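PDB 2EF4: arginase from Thermus thermophilus, which hydrolyses L-arginine to L-ornithine and urea, as a manganese-dependent arginase that binds two metal ions per subunit. Local coordinates for the interface of chains A and B. Residues are numbered along the deposited sequence; one frame, centred on the assembly and turned at random. Chains: chain A/B, Arginase.

The interface of chains A and B. Residues chain A 11, 16, 18, 20-21, 265-266; chain B 21, 24-25, 27-28, 265.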
loop_
_atom_site.group_PDB
_atom_site.type_symbol
_atom_site.label_atom_id
_atom_site.label_comp_id
_atom_site.label_asym_id
_atom_site.label_seq_id
_atom_site.Cartn_x
_atom_site.Cartn_y
_atom_site.Cartn_z
ATOM N N ASP A 11 -17.245 3.428 21.462
ATOM C CA ASP A 11 -15.798 3.219 21.473
ATOM C C ASP A 11 -15.343 3.662 22.852
ATOM O O ASP A 11 -14.645 4.663 22.993
ATOM C CB ASP A 11 -15.139 4.092 20.399
ATOM C CG ASP A 11 -13.642 3.836 20.253
ATOM O OD1 ASP A 11 -13.094 2.945 20.949
ATOM O OD2 ASP A 11 -13.017 4.539 19.425
ATOM N N ARG A 16 -9.333 5.027 22.938
ATOM C CA ARG A 16 -10.230 4.836 21.813
ATOM C C ARG A 16 -9.571 3.900 20.814
ATOM O O ARG A 16 -8.351 3.761 20.794
ATOM C CB ARG A 16 -10.565 6.163 21.131
ATOM C CG ARG A 16 -11.703 6.927 21.786
ATOM C CD ARG A 16 -12.162 8.086 20.918
ATOM N NE ARG A 16 -12.687 7.641 19.628
ATOM C CZ ARG A 16 -12.899 8.450 18.596
ATOM N NH1 ARG A 16 -12.632 9.750 18.701
ATOM N NH2 ARG A 16 -13.365 7.960 17.454
ATOM N N GLY A 18 -11.512 3.541 17.648
ATOM C CA GLY A 18 -12.138 3.991 16.415
ATOM C C GLY A 18 -13.334 3.174 15.956
ATOM O O GLY A 18 -13.889 3.432 14.888
ATOM N N ASP A 20 -16.337 3.244 16.953
ATOM C CA ASP A 20 -17.609 3.958 17.016
ATOM C C ASP A 20 -18.074 4.313 15.613
ATOM O O ASP A 20 -19.245 4.608 15.385
ATOM C CB ASP A 20 -17.477 5.225 17.862
ATOM C CG ASP A 20 -16.366 6.144 17.374
ATOM O OD1 ASP A 20 -15.209 5.676 17.265
ATOM O OD2 ASP A 20 -16.645 7.336 17.111
ATOM N N MET A 21 -17.145 4.270 14.664
ATOM C CA MET A 21 -17.451 4.557 13.265
ATOM C C MET A 21 -17.940 3.315 12.520
ATOM O O MET A 21 -18.250 3.383 11.321
ATOM C CB MET A 21 -16.211 5.122 12.560
ATOM C CG MET A 21 -15.964 6.591 12.852
ATOM S SD MET A 21 -14.252 7.111 12.604
ATOM C CE MET A 21 -14.095 6.934 10.970
ATOM N N PRO A 265 -13.056 1.567 10.764
ATOM C CA PRO A 265 -12.748 2.265 9.505
ATOM C C PRO A 265 -11.335 2.842 9.423
ATOM O O PRO A 265 -10.740 2.911 8.344
ATOM C CB PRO A 265 -13.812 3.360 9.452
ATOM C CG PRO A 265 -14.955 2.778 10.252
ATOM C CD PRO A 265 -14.230 2.169 11.419
ATOM N N ILE A 266 -10.802 3.257 10.564
ATOM C CA ILE A 266 -9.466 3.835 10.605
ATOM C C ILE A 266 -8.388 2.903 10.066
ATOM O O ILE A 266 -7.458 3.348 9.397
ATOM C CB ILE A 266 -9.074 4.228 12.032
ATOM C CG1 ILE A 266 -10.052 5.280 12.559
ATOM C CG2 ILE A 266 -7.638 4.762 12.049
ATOM C CD1 ILE A 266 -9.849 5.602 14.030
ATOM N N MET B 21 -18.330 10.553 8.934
ATOM C CA MET B 21 -17.400 10.006 9.918
ATOM C C MET B 21 -16.261 10.976 10.231
ATOM O O MET B 21 -15.384 10.671 11.052
ATOM C CB MET B 21 -16.819 8.680 9.411
ATOM C CG MET B 21 -17.760 7.501 9.582
ATOM S SD MET B 21 -17.419 6.123 8.464
ATOM C CE MET B 21 -15.946 5.619 9.013
ATOM N N SER B 24 -15.739 12.170 14.167
ATOM C CA SER B 24 -15.169 11.151 15.040
ATOM C C SER B 24 -13.676 11.010 14.774
ATOM O O SER B 24 -12.873 10.901 15.709
ATOM C CB SER B 24 -15.865 9.809 14.800
ATOM O OG SER B 24 -15.181 8.760 15.464
ATOM N N ALA B 25 -13.318 10.998 13.489
ATOM C CA ALA B 25 -11.925 10.877 13.063
ATOM C C ALA B 25 -11.113 12.048 13.607
ATOM O O ALA B 25 -10.001 11.859 14.113
ATOM C CB ALA B 25 -11.838 10.839 11.521
ATOM N N ARG B 27 -11.900 13.977 16.219
ATOM C CA ARG B 27 -11.815 13.852 17.674
ATOM C C ARG B 27 -10.787 12.776 17.999
ATOM O O ARG B 27 -10.108 12.827 19.026
ATOM C CB ARG B 27 -13.163 13.439 18.278
ATOM C CG ARG B 27 -14.232 14.517 18.277
ATOM C CD ARG B 27 -15.508 14.002 18.923
ATOM N NE ARG B 27 -16.467 15.069 19.196
ATOM C CZ ARG B 27 -17.467 15.411 18.391
ATOM N NH1 ARG B 27 -17.659 14.768 17.244
ATOM N NH2 ARG B 27 -18.280 16.401 18.734
ATOM N N TYR B 28 -10.677 11.803 17.100
ATOM C CA TYR B 28 -9.758 10.692 17.282
ATOM C C TYR B 28 -8.307 11.161 17.214
ATOM O O TYR B 28 -7.428 10.583 17.863
ATOM C CB TYR B 28 -10.024 9.631 16.213
ATOM C CG TYR B 28 -9.370 8.313 16.519
ATOM C CD1 TYR B 28 -9.919 7.441 17.463
ATOM C CD2 TYR B 28 -8.174 7.953 15.906
ATOM C CE1 TYR B 28 -9.290 6.241 17.790
ATOM C CE2 TYR B 28 -7.533 6.763 16.222
ATOM C CZ TYR B 28 -8.091 5.907 17.162
ATOM O OH TYR B 28 -7.429 4.731 17.453
ATOM N N PRO B 265 -12.757 9.219 6.407
ATOM C CA PRO B 265 -12.009 8.080 6.963
ATOM C C PRO B 265 -11.905 6.869 6.036
ATOM O O PRO B 265 -10.913 6.137 6.059
ATOM C CB PRO B 265 -12.783 7.753 8.239
ATOM C CG PRO B 265 -13.411 9.075 8.617
ATOM C CD PRO B 265 -13.885 9.579 7.283
HETATM O O HOH W 1 -9.392 3.855 6.295
#
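With CG beside the backbone N (chi1 -84°) and a bend at chi3 (62°), the side chain of A:Arg16 turns its guanidinium end-on towards helix 22-28 of chain B. B:Ser24 points its hydroxyl back, OG lying anti to its own backbone N, while A:Asp20 takes the crowded first torsion (55°) that sets its carboxylate beside both. The grip is two-pronged: A:Arg16 NH1 donates to the B:Ser24 carbonyl O at 3.2 Å, in the carbonyl plane and on a lone pair, and A:Arg16 NH2 donates to B:Ser24 OG at 2.8 Å, tilted from the guanidinium plane. That hydroxyl in turn donates a hydrogen bond to A:Asp20 OD2, 2.6 Å from B:Ser24 OG, on the syn lone pair. The other carboxylate oxygen, A:Asp20 OD1, is salt-bridged to A:Arg16 NH2 at 2.9 Å, also through its syn lone pair, so guanidinium, hydroxyl and carboxylate close a ring of bonds across the boundary.

A second carboxylate fixes the arginine's rotation: A:Arg16 NE meets A:Asp11 OD2 at 3.1 Å almost straight, and OD2 also accepts from the backbone N of A:Gly18, both donors coming from above the carboxylate plane. The two acids probably stabilise the positive charge. B:Tyr28 presents the CD1 edge of its ring to one guanidinium face, 3.3 Å from A:Arg16 CZ, the planes being nearly perpendicular; its ring face instead receives the methyl CD1 of A:Ile266. An alanine in place of A:Arg16 would remove both bonds to B:Ser24 and the guanidinium face that meets B:Tyr28 CD1, and would probably leave the A:Asp11 and A:Asp20 carboxylates poorly compensated.

Near the two-fold axis, A:Met21 and B:Met21 cross obliquely, each bent at chi3, A:Met21 CE turning to B:Pro265 and B:Met21 CE to A:Pro265. The coordinates alone do not prove this symmetric contact biological. Water 1 joins the halves, 2.6 Å from A:Pro265 O and 2.8 Å from B:Pro265 O.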